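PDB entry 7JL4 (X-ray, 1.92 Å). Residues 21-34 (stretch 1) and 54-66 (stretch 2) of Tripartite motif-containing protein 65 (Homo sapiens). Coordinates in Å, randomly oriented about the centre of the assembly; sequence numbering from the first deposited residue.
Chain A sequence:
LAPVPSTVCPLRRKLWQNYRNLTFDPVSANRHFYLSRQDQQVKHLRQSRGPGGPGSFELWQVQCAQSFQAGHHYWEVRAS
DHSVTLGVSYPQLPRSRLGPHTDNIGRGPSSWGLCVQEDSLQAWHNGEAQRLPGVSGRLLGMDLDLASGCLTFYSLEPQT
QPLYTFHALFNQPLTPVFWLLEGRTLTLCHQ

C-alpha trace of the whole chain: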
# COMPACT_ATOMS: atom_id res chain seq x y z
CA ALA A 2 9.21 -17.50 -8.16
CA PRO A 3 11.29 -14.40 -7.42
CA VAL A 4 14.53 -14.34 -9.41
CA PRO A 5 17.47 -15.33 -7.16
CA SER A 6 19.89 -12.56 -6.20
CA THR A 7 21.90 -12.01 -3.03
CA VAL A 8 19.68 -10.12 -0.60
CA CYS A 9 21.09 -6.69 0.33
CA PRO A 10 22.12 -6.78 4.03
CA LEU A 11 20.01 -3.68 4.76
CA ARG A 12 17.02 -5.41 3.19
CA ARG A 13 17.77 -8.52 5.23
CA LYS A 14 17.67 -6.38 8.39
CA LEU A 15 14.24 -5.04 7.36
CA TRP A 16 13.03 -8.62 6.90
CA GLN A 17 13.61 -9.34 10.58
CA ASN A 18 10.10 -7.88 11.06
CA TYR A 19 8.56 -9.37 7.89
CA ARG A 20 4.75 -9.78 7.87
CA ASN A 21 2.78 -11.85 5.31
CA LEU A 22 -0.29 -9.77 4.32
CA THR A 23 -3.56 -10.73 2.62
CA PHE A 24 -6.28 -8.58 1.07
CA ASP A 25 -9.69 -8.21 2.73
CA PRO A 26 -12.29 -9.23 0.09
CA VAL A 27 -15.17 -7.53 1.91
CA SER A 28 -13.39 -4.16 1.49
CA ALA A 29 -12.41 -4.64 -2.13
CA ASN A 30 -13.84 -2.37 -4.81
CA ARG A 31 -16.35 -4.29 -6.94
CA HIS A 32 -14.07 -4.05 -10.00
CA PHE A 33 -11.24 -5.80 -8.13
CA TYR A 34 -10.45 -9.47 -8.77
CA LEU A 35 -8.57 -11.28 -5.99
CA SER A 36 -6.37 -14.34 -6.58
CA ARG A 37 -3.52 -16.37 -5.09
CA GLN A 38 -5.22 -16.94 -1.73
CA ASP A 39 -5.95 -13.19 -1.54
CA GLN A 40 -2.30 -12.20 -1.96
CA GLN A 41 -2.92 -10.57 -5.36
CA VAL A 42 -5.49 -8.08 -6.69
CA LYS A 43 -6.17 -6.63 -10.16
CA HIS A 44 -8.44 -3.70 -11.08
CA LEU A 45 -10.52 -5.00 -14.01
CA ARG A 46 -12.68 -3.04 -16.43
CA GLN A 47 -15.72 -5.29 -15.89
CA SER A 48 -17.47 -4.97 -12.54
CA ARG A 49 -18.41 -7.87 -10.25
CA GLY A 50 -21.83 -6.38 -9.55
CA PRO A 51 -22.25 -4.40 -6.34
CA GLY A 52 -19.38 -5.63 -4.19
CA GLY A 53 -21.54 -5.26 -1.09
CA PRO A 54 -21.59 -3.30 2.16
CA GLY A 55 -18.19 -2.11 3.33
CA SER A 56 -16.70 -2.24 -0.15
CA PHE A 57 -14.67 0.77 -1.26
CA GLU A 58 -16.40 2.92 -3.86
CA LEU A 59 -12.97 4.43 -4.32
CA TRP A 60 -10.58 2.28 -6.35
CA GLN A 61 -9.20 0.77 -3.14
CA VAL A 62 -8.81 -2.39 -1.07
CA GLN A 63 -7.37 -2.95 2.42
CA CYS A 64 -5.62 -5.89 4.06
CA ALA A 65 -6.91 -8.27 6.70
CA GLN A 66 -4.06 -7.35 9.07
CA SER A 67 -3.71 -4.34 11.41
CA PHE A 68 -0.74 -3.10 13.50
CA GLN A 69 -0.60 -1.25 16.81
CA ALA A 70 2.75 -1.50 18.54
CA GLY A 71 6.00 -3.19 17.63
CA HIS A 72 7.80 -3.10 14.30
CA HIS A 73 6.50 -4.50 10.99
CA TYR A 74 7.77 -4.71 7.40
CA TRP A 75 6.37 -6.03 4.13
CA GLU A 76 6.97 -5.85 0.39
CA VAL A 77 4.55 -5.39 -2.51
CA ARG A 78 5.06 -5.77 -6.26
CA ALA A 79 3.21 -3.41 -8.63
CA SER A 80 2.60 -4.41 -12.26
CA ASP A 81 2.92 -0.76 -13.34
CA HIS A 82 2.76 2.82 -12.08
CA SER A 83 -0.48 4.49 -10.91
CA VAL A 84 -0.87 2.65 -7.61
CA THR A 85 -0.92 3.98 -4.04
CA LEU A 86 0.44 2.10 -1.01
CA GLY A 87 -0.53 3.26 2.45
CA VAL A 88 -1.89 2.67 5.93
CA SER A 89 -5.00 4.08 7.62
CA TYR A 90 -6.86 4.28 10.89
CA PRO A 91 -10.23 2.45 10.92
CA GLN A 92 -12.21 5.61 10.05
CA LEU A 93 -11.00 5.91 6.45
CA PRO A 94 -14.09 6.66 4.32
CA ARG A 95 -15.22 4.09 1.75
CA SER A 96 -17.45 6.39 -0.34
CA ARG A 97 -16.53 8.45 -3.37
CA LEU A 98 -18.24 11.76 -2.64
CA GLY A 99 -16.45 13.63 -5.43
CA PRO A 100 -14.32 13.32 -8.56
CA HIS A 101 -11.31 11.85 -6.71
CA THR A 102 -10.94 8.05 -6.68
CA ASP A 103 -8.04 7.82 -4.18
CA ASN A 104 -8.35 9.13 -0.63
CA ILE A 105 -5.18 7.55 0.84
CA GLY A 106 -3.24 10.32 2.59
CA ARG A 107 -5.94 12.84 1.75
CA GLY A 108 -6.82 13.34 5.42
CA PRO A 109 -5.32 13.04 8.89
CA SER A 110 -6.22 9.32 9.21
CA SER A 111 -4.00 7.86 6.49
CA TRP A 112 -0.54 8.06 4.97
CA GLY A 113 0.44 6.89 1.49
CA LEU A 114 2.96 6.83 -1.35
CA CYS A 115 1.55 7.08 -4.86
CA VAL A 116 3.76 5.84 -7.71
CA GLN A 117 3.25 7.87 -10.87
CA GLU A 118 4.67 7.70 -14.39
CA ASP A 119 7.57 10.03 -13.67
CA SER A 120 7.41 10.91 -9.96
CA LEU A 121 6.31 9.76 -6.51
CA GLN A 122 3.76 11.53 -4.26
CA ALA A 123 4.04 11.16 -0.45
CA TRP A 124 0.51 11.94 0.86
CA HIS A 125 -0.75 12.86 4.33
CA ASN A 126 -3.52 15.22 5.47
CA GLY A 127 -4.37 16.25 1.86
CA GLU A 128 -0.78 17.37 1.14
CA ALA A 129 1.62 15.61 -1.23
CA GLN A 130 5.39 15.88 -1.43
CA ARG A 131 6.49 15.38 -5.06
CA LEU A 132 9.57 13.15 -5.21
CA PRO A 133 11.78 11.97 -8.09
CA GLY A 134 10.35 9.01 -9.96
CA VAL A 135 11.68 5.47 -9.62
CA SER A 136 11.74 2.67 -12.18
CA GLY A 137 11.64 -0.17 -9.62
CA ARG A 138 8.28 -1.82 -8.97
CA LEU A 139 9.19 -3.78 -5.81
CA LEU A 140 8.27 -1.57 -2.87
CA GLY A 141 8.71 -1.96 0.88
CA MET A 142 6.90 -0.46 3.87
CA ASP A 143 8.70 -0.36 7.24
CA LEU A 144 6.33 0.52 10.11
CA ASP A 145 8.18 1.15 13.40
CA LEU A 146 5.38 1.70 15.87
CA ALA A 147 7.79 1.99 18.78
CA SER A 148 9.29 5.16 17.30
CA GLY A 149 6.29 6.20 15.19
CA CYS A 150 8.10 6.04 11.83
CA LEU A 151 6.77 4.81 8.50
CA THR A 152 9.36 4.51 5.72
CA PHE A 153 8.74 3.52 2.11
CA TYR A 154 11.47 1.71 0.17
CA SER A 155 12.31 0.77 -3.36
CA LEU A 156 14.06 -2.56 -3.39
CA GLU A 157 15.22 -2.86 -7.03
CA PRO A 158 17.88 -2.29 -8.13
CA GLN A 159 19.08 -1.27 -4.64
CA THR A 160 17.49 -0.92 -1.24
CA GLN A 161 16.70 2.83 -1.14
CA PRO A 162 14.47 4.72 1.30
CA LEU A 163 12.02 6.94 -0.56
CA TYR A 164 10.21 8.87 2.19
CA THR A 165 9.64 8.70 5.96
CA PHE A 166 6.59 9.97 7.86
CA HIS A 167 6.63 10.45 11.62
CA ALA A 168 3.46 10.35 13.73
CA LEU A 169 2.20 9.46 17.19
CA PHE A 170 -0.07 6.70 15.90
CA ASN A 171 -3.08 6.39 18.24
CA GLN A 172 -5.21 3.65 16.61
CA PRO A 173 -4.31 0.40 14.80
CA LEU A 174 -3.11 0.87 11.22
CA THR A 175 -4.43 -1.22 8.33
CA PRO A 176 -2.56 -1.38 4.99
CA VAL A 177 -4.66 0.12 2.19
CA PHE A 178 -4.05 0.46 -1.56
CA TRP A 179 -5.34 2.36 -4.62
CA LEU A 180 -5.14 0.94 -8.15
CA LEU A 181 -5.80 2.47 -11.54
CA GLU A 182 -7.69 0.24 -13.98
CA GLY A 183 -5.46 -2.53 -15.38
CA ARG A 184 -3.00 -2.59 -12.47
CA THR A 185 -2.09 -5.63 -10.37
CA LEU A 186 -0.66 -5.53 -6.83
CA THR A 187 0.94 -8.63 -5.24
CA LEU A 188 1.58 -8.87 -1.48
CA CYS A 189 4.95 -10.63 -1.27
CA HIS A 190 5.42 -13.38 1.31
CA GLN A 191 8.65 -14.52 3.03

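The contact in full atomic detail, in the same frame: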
# COMPACT_ATOMS: atom_id res chain seq x y z
N ASN A 21 3.46 -11.37 6.52
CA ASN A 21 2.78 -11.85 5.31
C ASN A 21 1.32 -11.34 5.30
O ASN A 21 0.49 -11.78 6.10
CB ASN A 21 2.84 -13.38 5.21
CG ASN A 21 4.27 -13.91 4.98
OD1 ASN A 21 5.14 -13.20 4.48
ND2 ASN A 21 4.52 -15.17 5.37
N LEU A 22 1.01 -10.43 4.38
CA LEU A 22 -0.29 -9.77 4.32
C LEU A 22 -1.22 -10.46 3.33
O LEU A 22 -0.78 -11.12 2.38
CB LEU A 22 -0.13 -8.30 3.90
CG LEU A 22 0.79 -7.40 4.74
CD1 LEU A 22 0.75 -5.99 4.14
CD2 LEU A 22 0.44 -7.43 6.22
N THR A 23 -2.53 -10.29 3.56
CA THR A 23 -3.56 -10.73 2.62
C THR A 23 -4.61 -9.64 2.47
O THR A 23 -4.86 -8.88 3.40
CB THR A 23 -4.24 -12.04 3.05
OG1 THR A 23 -4.77 -11.89 4.37
CG2 THR A 23 -3.27 -13.20 3.04
N PHE A 24 -5.22 -9.56 1.28
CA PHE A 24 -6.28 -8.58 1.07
C PHE A 24 -7.57 -9.00 1.77
O PHE A 24 -7.81 -10.18 2.04
CB PHE A 24 -6.53 -8.38 -0.43
CG PHE A 24 -5.37 -7.74 -1.14
CD1 PHE A 24 -5.01 -6.43 -0.87
CD2 PHE A 24 -4.63 -8.46 -2.07
CE1 PHE A 24 -3.92 -5.83 -1.54
CE2 PHE A 24 -3.56 -7.87 -2.76
CZ PHE A 24 -3.20 -6.56 -2.48
N ASP A 25 -8.38 -8.00 2.13
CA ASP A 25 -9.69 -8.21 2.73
C ASP A 25 -10.72 -8.14 1.62
O ASP A 25 -10.98 -7.04 1.10
CB ASP A 25 -9.96 -7.13 3.79
CG ASP A 25 -11.39 -7.13 4.31
OD1 ASP A 25 -12.20 -8.01 3.94
OD2 ASP A 25 -11.71 -6.20 5.09
N PRO A 26 -11.32 -9.26 1.21
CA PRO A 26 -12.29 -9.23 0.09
C PRO A 26 -13.55 -8.45 0.36
O PRO A 26 -14.19 -7.99 -0.59
CB PRO A 26 -12.60 -10.72 -0.16
CG PRO A 26 -12.12 -11.46 1.09
CD PRO A 26 -11.04 -10.63 1.70
N VAL A 27 -13.96 -8.30 1.63
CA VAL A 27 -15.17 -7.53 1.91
C VAL A 27 -14.95 -6.05 1.57
O VAL A 27 -15.88 -5.36 1.13
CB VAL A 27 -15.59 -7.73 3.38
CG1 VAL A 27 -16.92 -7.01 3.67
CG2 VAL A 27 -15.71 -9.22 3.71
N SER A 28 -13.73 -5.56 1.76
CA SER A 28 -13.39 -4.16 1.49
C SER A 28 -13.20 -3.85 0.01
O SER A 28 -13.29 -2.68 -0.38
CB SER A 28 -12.10 -3.83 2.25
OG SER A 28 -10.99 -4.30 1.50
N ALA A 29 -12.96 -4.86 -0.81
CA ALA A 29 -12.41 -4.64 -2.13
C ALA A 29 -13.44 -3.96 -3.04
O ALA A 29 -14.63 -4.29 -3.03
CB ALA A 29 -11.97 -5.96 -2.75
N ASN A 30 -12.96 -3.00 -3.84
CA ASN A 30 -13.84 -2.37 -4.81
C ASN A 30 -14.38 -3.44 -5.77
O ASN A 30 -13.70 -4.43 -6.07
CB ASN A 30 -13.09 -1.25 -5.54
CG ASN A 30 -13.84 -0.70 -6.72
OD1 ASN A 30 -14.01 -1.34 -7.76
ND2 ASN A 30 -14.36 0.50 -6.55
N ARG A 31 -15.63 -3.25 -6.20
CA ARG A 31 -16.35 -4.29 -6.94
C ARG A 31 -15.68 -4.65 -8.26
O ARG A 31 -15.96 -5.73 -8.81
CB ARG A 31 -17.80 -3.85 -7.22
N HIS A 32 -14.82 -3.78 -8.78
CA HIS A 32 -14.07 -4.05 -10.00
C HIS A 32 -12.79 -4.84 -9.74
O HIS A 32 -12.08 -5.17 -10.70
CB HIS A 32 -13.73 -2.73 -10.68
CG HIS A 32 -14.93 -1.96 -11.13
ND1 HIS A 32 -15.54 -2.18 -12.34
CD2 HIS A 32 -15.63 -0.97 -10.52
CE1 HIS A 32 -16.56 -1.34 -12.48
NE2 HIS A 32 -16.64 -0.61 -11.39
N PHE A 33 -12.49 -5.15 -8.49
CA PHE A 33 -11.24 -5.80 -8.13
C PHE A 33 -11.41 -7.31 -8.10
O PHE A 33 -12.36 -7.82 -7.51
CB PHE A 33 -10.75 -5.32 -6.78
CG PHE A 33 -10.21 -3.93 -6.78
CD1 PHE A 33 -10.43 -3.07 -7.86
CD2 PHE A 33 -9.45 -3.48 -5.72
CE1 PHE A 33 -9.91 -1.80 -7.85
CE2 PHE A 33 -8.93 -2.21 -5.70
CZ PHE A 33 -9.15 -1.37 -6.76
N TYR A 34 -10.46 -8.01 -8.73
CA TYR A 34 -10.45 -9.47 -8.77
C TYR A 34 -9.28 -9.96 -7.93
O TYR A 34 -8.13 -9.63 -8.21
CB TYR A 34 -10.31 -9.97 -10.21
CG TYR A 34 -9.83 -11.41 -10.34
CD1 TYR A 34 -10.65 -12.48 -9.98
CD2 TYR A 34 -8.56 -11.70 -10.84
CE1 TYR A 34 -10.21 -13.79 -10.10
CE2 TYR A 34 -8.12 -13.01 -10.97
CZ TYR A 34 -8.94 -14.05 -10.59
OH TYR A 34 -8.51 -15.36 -10.72
N PRO A 54 -21.86 -4.28 1.10
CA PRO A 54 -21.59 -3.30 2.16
C PRO A 54 -20.14 -3.37 2.61
O PRO A 54 -19.54 -4.45 2.65
CB PRO A 54 -22.55 -3.69 3.28
CG PRO A 54 -23.11 -5.05 2.92
CD PRO A 54 -22.55 -5.48 1.60
N GLY A 55 -19.57 -2.21 2.92
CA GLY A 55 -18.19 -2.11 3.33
C GLY A 55 -17.19 -2.05 2.19
O GLY A 55 -16.00 -1.82 2.44
N SER A 56 -17.63 -2.26 0.96
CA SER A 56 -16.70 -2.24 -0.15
C SER A 56 -16.37 -0.79 -0.50
O SER A 56 -17.24 0.09 -0.45
CB SER A 56 -17.29 -2.96 -1.37
OG SER A 56 -18.57 -2.47 -1.69
N PHE A 57 -15.10 -0.56 -0.81
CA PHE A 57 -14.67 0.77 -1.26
C PHE A 57 -15.36 1.13 -2.57
O PHE A 57 -15.37 0.34 -3.51
CB PHE A 57 -13.15 0.79 -1.45
CG PHE A 57 -12.36 1.01 -0.18
CD1 PHE A 57 -12.23 2.28 0.36
CD2 PHE A 57 -11.70 -0.05 0.44
CE1 PHE A 57 -11.49 2.51 1.50
CE2 PHE A 57 -10.95 0.16 1.59
CZ PHE A 57 -10.85 1.44 2.13
N GLU A 58 -15.98 2.32 -2.60
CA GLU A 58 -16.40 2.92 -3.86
C GLU A 58 -15.22 3.56 -4.59
O GLU A 58 -15.18 3.59 -5.83
CB GLU A 58 -17.49 3.97 -3.60
CG GLU A 58 -18.77 3.39 -2.99
CD GLU A 58 -19.82 4.44 -2.70
OE1 GLU A 58 -19.56 5.64 -2.94
OE2 GLU A 58 -20.91 4.06 -2.22
N LEU A 59 -14.28 4.10 -3.82
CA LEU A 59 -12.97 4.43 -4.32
C LEU A 59 -12.33 3.19 -4.94
O LEU A 59 -12.76 2.07 -4.72
CB LEU A 59 -12.11 4.94 -3.17
CG LEU A 59 -12.83 6.14 -2.52
CD1 LEU A 59 -12.25 6.43 -1.14
CD2 LEU A 59 -12.76 7.36 -3.40
N TRP A 60 -11.27 3.40 -5.71
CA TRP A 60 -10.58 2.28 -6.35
C TRP A 60 -9.55 1.71 -5.38
O TRP A 60 -8.34 1.76 -5.61
CB TRP A 60 -9.94 2.73 -7.66
CG TRP A 60 -10.94 3.17 -8.67
CD1 TRP A 60 -12.25 2.82 -8.70
CD2 TRP A 60 -10.71 4.03 -9.79
NE1 TRP A 60 -12.87 3.42 -9.78
CE2 TRP A 60 -11.95 4.18 -10.46
CE3 TRP A 60 -9.59 4.71 -10.30
CZ2 TRP A 60 -12.09 4.95 -11.62
CZ3 TRP A 60 -9.74 5.50 -11.44
CH2 TRP A 60 -10.98 5.60 -12.09
N GLN A 61 -10.05 1.13 -4.27
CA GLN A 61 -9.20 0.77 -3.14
C GLN A 61 -9.57 -0.60 -2.56
O GLN A 61 -10.66 -1.15 -2.78
CB GLN A 61 -9.25 1.83 -2.02
CG GLN A 61 -8.64 3.17 -2.46
CD GLN A 61 -8.83 4.31 -1.47
OE1 GLN A 61 -9.19 4.12 -0.30
NE2 GLN A 61 -8.60 5.50 -1.95
N VAL A 62 -8.61 -1.14 -1.80
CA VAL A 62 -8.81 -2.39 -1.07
C VAL A 62 -7.84 -2.34 0.10
O VAL A 62 -6.74 -1.78 -0.02
CB VAL A 62 -8.55 -3.61 -1.97
CG1 VAL A 62 -7.15 -3.53 -2.56
CG2 VAL A 62 -8.74 -4.94 -1.17
N GLN A 63 -8.24 -2.91 1.24
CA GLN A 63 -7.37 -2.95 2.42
C GLN A 63 -7.00 -4.40 2.74
O GLN A 63 -7.51 -5.35 2.14
CB GLN A 63 -8.04 -2.29 3.63
CG GLN A 63 -9.22 -3.09 4.18
CD GLN A 63 -9.94 -2.42 5.35
OE1 GLN A 63 -9.64 -1.28 5.71
NE2 GLN A 63 -10.87 -3.15 5.97
N CYS A 64 -6.07 -4.56 3.68
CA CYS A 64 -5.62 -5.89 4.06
C CYS A 64 -6.38 -6.37 5.28
O CYS A 64 -7.04 -5.60 5.99
CB CYS A 64 -4.12 -5.91 4.33
SG CYS A 64 -3.10 -5.77 2.85
N ALA A 65 -6.27 -7.67 5.54
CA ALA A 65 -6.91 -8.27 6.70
C ALA A 65 -6.08 -8.14 7.96
O ALA A 65 -6.49 -8.67 9.00
CB ALA A 65 -7.18 -9.75 6.43
N GLN A 66 -4.93 -7.49 7.91
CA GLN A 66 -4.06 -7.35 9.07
C GLN A 66 -4.03 -5.89 9.53
O GLN A 66 -4.10 -4.98 8.70
CB GLN A 66 -2.62 -7.80 8.76
CG GLN A 66 -2.52 -9.30 8.46
CD GLN A 66 -2.98 -9.67 7.05
OE1 GLN A 66 -2.89 -8.87 6.10
NE2 GLN A 66 -3.49 -10.87 6.90
O HOH W 1 -17.15 -0.79 -5.12

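Two segments with little regular secondary structure can still be joined precisely when side-chain hydrogen bonds supplement a few backbone ones, and residues 21-34 and 54-66 of this chain illustrate the principle. Leu-22 packs its CB 4.0 Å from SG of Cys-64, while its CA lies 3.3 Å from OE1 of Gln-66. Thr-23 then meets Gln-66 twice: the backbone N of Thr-23 donates to OE1 of Gln-66 (2.9 Å), while NE2 of Gln-66 donates to OG1 of Thr-23 (3.0 Å), so a single amide serves both as acceptor and as donor.

The one beta bridge between the stretches pairs Phe-24 with Cys-64. It is framed by Ala-65 N to Thr-23 O and Asp-25 N to Gln-63 O, both 2.8 Å and nearly linear. The Phe-24 ring packs through CD1 against CG1 of Val-62 (4.0 Å). Asp-25 extends the polar network, its OD2 accepting a longer bond from NE2 of Gln-63 (3.3 Å), while its OD1 takes the N of Val-27 (2.9 Å), a bond within the first stretch.

Ser-28 works as a relay. Its OG donates to O of Asp-25 (2.8 Å) and accepts from N of Gln-63 (3.1 Å), and its carbonyl O receives N of Phe-57 (2.8 Å). Beside it, CB of Ala-29 rests 3.7 Å from CG2 of Val-62.

Asn-30 reaches into the curve of the second stretch. Its N donates to O of Gln-61 (3.1 Å), and its ND2 to O of Leu-59 (2.9 Å) and, weakly, to O of Phe-57 (3.2 Å); its OD1 accepts from N of His-32 (2.8 Å), within the turn from Asn-30 to Phe-33. A water links N of Arg-31 to O of Phe-57. Phe-33 closes the contact, presenting its ring edge to Val-62, with CE2 of Phe-33 3.8 Å from CG1 of Val-62.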